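Local structure of calcium uptake protein 3, mitochondrial (Homo sapiens, 6AGI) at residues E67-W72 against R80-K85. The protein senses mitochondrial calcium through its EF-hands and, as a disulfide-linked heterodimer with MICU1, regulates the mitochondrial calcium uniporter channel. Sequence-based numbering, arbitrary orientation.
Sequences ETPPVW and RNLKEK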
ATOM      1  N   GLU B  67      15.750 -15.422  32.921  1.00 64.46           N
ATOM      2  CA  GLU B  67      14.584 -14.703  33.425  1.00 81.58           C
ATOM      3  C   GLU B  67      13.384 -14.656  32.474  1.00 90.44           C
ATOM      4  O   GLU B  67      12.241 -14.700  32.944  1.00103.49           O
ATOM      5  CB  GLU B  67      14.996 -13.287  33.777  1.00 96.39           C
ATOM      6  CG  GLU B  67      15.493 -12.579  32.549  1.00109.07           C
ATOM      7  CD  GLU B  67      14.433 -11.769  31.869  1.00118.82           C
ATOM      8  OE1 GLU B  67      13.382 -11.508  32.495  1.00117.28           O
ATOM      9  OE2 GLU B  67      14.630 -11.517  30.665  1.00127.19           O
ATOM     10  N   THR B  68      13.607 -14.661  31.156  1.00 65.02           N
ATOM     11  CA  THR B  68      12.695 -14.010  30.208  1.00 49.64           C
ATOM     12  C   THR B  68      11.226 -14.348  30.478  1.00 40.91           C
ATOM     13  O   THR B  68      10.878 -15.530  30.623  1.00 44.74           O
ATOM     14  CB  THR B  68      13.039 -14.430  28.782  1.00 37.90           C
ATOM     15  OG1 THR B  68      14.443 -14.268  28.586  1.00 39.23           O
ATOM     16  CG2 THR B  68      12.318 -13.530  27.793  1.00 28.14           C
ATOM     17  N   PRO B  69      10.328 -13.360  30.466  1.00 31.57           N
ATOM     18  CA  PRO B  69       8.924 -13.658  30.727  1.00 24.02           C
ATOM     19  C   PRO B  69       8.378 -14.502  29.597  1.00 28.37           C
ATOM     20  O   PRO B  69       8.761 -14.311  28.436  1.00 21.99           O
ATOM     21  CB  PRO B  69       8.248 -12.275  30.749  1.00 22.89           C
ATOM     22  CG  PRO B  69       9.368 -11.274  30.905  1.00 24.95           C
ATOM     23  CD  PRO B  69      10.564 -11.919  30.244  1.00 33.71           C
ATOM     24  N   PRO B  70       7.500 -15.450  29.893  1.00 29.33           N
ATOM     25  CA  PRO B  70       6.843 -16.200  28.824  1.00 27.45           C
ATOM     26  C   PRO B  70       5.919 -15.281  28.035  1.00 27.50           C
ATOM     27  O   PRO B  70       5.639 -14.139  28.419  1.00 21.89           O
ATOM     28  CB  PRO B  70       6.068 -17.297  29.555  1.00 33.86           C
ATOM     29  CG  PRO B  70       5.994 -16.860  30.980  1.00 34.95           C
ATOM     30  CD  PRO B  70       7.025 -15.817  31.238  1.00 34.79           C
ATOM     31  N   VAL B  71       5.428 -15.811  26.914  1.00 26.19           N
ATOM     32  CA  VAL B  71       4.672 -14.967  26.002  1.00 32.39           C
ATOM     33  C   VAL B  71       3.424 -14.412  26.681  1.00 31.50           C
ATOM     34  O   VAL B  71       3.010 -13.271  26.425  1.00 19.85           O
ATOM     35  CB  VAL B  71       4.359 -15.757  24.720  1.00 26.29           C
ATOM     36  CG1 VAL B  71       3.346 -16.842  25.007  1.00 37.41           C
ATOM     37  CG2 VAL B  71       3.876 -14.831  23.624  1.00 18.43           C
ATOM     38  N   TRP B  72       2.851 -15.155  27.604  1.00 22.65           N
ATOM     39  CA  TRP B  72       1.603 -14.658  28.160  1.00 31.88           C
ATOM     40  C   TRP B  72       1.792 -13.500  29.145  1.00 33.29           C
ATOM     41  O   TRP B  72       0.800 -12.951  29.629  1.00 23.38           O
ATOM     42  CB  TRP B  72       0.845 -15.814  28.806  1.00 25.30           C
ATOM     43  CG  TRP B  72       1.645 -16.604  29.811  1.00 26.89           C
ATOM     44  CD1 TRP B  72       2.431 -17.688  29.560  1.00 27.61           C
ATOM     45  CD2 TRP B  72       1.730 -16.365  31.226  1.00 28.14           C
ATOM     46  NE1 TRP B  72       3.000 -18.137  30.724  1.00 30.87           N
ATOM     47  CE2 TRP B  72       2.590 -17.341  31.760  1.00 37.65           C
ATOM     48  CE3 TRP B  72       1.174 -15.409  32.087  1.00 28.28           C
ATOM     49  CZ2 TRP B  72       2.905 -17.397  33.121  1.00 52.83           C
ATOM     50  CZ3 TRP B  72       1.482 -15.467  33.440  1.00 41.95           C
ATOM     51  CH2 TRP B  72       2.339 -16.456  33.945  1.00 50.31           C
ATOM     52  N   ARG B  80      10.312  -2.330  28.319  1.00 32.34           N
ATOM     53  CA  ARG B  80      10.886  -1.491  29.357  1.00 18.71           C
ATOM     54  C   ARG B  80      11.088  -2.215  30.663  1.00 20.19           C
ATOM     55  O   ARG B  80      11.974  -1.817  31.421  1.00 32.05           O
ATOM     56  CB  ARG B  80      10.033  -0.262  29.691  1.00 22.98           C
ATOM     57  CG  ARG B  80       9.752   0.696  28.591  1.00 29.31           C
ATOM     58  CD  ARG B  80       8.551   1.554  28.885  1.00 18.34           C
ATOM     59  NE  ARG B  80       7.391   1.138  28.120  1.00 19.04           N
ATOM     60  CZ  ARG B  80       6.261   1.830  28.055  1.00 24.78           C
ATOM     61  NH1 ARG B  80       6.145   2.976  28.720  1.00 18.33           N
ATOM     62  NH2 ARG B  80       5.259   1.372  27.308  1.00 22.68           N
ATOM     63  N   ASN B  81      10.371  -3.307  30.910  1.00 20.19           N
ATOM     64  CA  ASN B  81      10.636  -4.054  32.127  1.00 21.76           C
ATOM     65  C   ASN B  81      11.879  -4.923  31.977  1.00 32.87           C
ATOM     66  O   ASN B  81      12.630  -5.105  32.943  1.00 28.61           O
ATOM     67  CB  ASN B  81       9.400  -4.859  32.536  1.00 21.98           C
ATOM     68  CG  ASN B  81       8.197  -3.964  32.868  1.00 34.86           C
ATOM     69  OD1 ASN B  81       8.350  -2.784  33.224  1.00 27.55           O
ATOM     70  ND2 ASN B  81       6.995  -4.540  32.791  1.00 21.81           N
ATOM     71  N   LEU B  82      12.061  -5.516  30.793  1.00 33.97           N
ATOM     72  CA  LEU B  82      13.344  -6.049  30.328  1.00 31.71           C
ATOM     73  C   LEU B  82      14.246  -4.898  29.937  1.00 56.75           C
ATOM     74  O   LEU B  82      14.442  -4.612  28.758  1.00 86.70           O
ATOM     75  CB  LEU B  82      13.153  -6.911  29.102  1.00 19.64           C
ATOM     76  CG  LEU B  82      12.570  -8.273  29.171  1.00 37.91           C
ATOM     77  CD1 LEU B  82      12.621  -8.827  27.748  1.00 37.59           C
ATOM     78  CD2 LEU B  82      13.487  -8.933  30.095  1.00 21.62           C
ATOM     79  N   LYS B  83      14.832  -4.230  30.903  1.00 36.36           N
ATOM     80  CA  LYS B  83      15.494  -3.019  30.437  1.00 41.82           C
ATOM     81  C   LYS B  83      16.772  -3.364  29.689  1.00 47.97           C
ATOM     82  O   LYS B  83      16.853  -3.192  28.470  1.00 43.77           O
ATOM     83  CB  LYS B  83      15.807  -2.055  31.586  1.00 41.31           C
ATOM     84  CG  LYS B  83      16.251  -0.678  31.107  1.00 34.08           C
ATOM     85  CD  LYS B  83      16.630   0.238  32.259  1.00 41.43           C
ATOM     86  CE  LYS B  83      17.258   1.534  31.709  1.00 51.06           C
ATOM     87  NZ  LYS B  83      18.067   2.281  32.741  1.00 59.28           N
ATOM     88  N   GLU B  84      17.757  -3.918  30.383  1.00 45.89           N
ATOM     89  CA  GLU B  84      19.001  -4.260  29.724  1.00 31.16           C
ATOM     90  C   GLU B  84      19.327  -5.729  29.911  1.00 27.17           C
ATOM     91  O   GLU B  84      20.409  -6.184  29.514  1.00 24.93           O
ATOM     92  CB  GLU B  84      20.115  -3.344  30.239  1.00 41.20           C
ATOM     93  CG  GLU B  84      19.857  -1.902  29.820  1.00 61.99           C
ATOM     94  CD  GLU B  84      21.099  -1.024  29.828  1.00 77.02           C
ATOM     95  OE1 GLU B  84      21.375  -0.372  30.863  1.00 77.64           O
ATOM     96  OE2 GLU B  84      21.787  -0.989  28.770  1.00 82.67           O
ATOM     97  N   LYS B  85      18.379  -6.460  30.493  1.00 32.72           N
ATOM     98  CA  LYS B  85      18.508  -7.896  30.689  1.00 37.38           C
ATOM     99  C   LYS B  85      17.924  -8.704  29.518  1.00 37.51           C
ATOM    100  O   LYS B  85      16.979  -9.470  29.706  1.00 42.98           O
ATOM    101  CB  LYS B  85      17.844  -8.319  32.001  1.00 46.22           C
ATOM    102  CG  LYS B  85      18.433  -7.658  33.236  1.00 57.39           C
ATOM    103  CD  LYS B  85      17.728  -8.123  34.500  1.00 60.05           C
ATOM    104  CE  LYS B  85      16.247  -7.790  34.462  1.00 61.76           C
ATOM    105  NZ  LYS B  85      16.008  -6.326  34.337  1.00 50.80           N
TER
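Glu-67 and Lys-85 bring the two segments nearest each other, their CA atoms 8.3 Å apart, where the loop that follows helix 58-66 passes the chain leaving the short helix 78-81. That spacing leaves the meeting to side chains, and it illustrates how a loop and a helix exit can meet through a few side-chain atoms alone. Leu-82 is the first residue to abandon helical backbone angles and forms the centre of an inverse gamma turn. Its CG lies anti to the carbonyl carbon and beside the backbone N (chi1 -74°), an orientation that presents CD2 to the loop. Pro-69 meets this methyl end-on: the ring carbon CD of Pro-69 stands 4.2 Å from CD2 of Leu-82, an apolar contact. Glu-67 also approaches Leu-82; its chain bends at chi2 (95°) and carries the carboxylate across toward the leucine. The exact separation there is doubtful, because the glutamate is poorly ordered and the model is too tight at this point. Charge complementarity is only loose, with OE1 of Glu-67 6.1 Å from NZ of Lys-85, a separation without direct contact that might still give a weak attraction. Leu-82 also touches Thr-211 of helix 211-217 and Pro-35 of helix 35-43. Helix 211-217 secures the loop as well, since His-215 is hydrogen-bonded to the carbonyl oxygen of Pro-69. The contact thus joins the loop that leads into helix 78-81 to the chain that leaves it, away from the calcium-binding EF-hand loops. Its chemistry is a small proline-leucine contact bordered by a poorly ordered carboxylate, with only 157 Å² buried in all, which implies that the placing of Leu-82 and Pro-69 probably owes more to the neighbouring helices than to polar bonding between the segments.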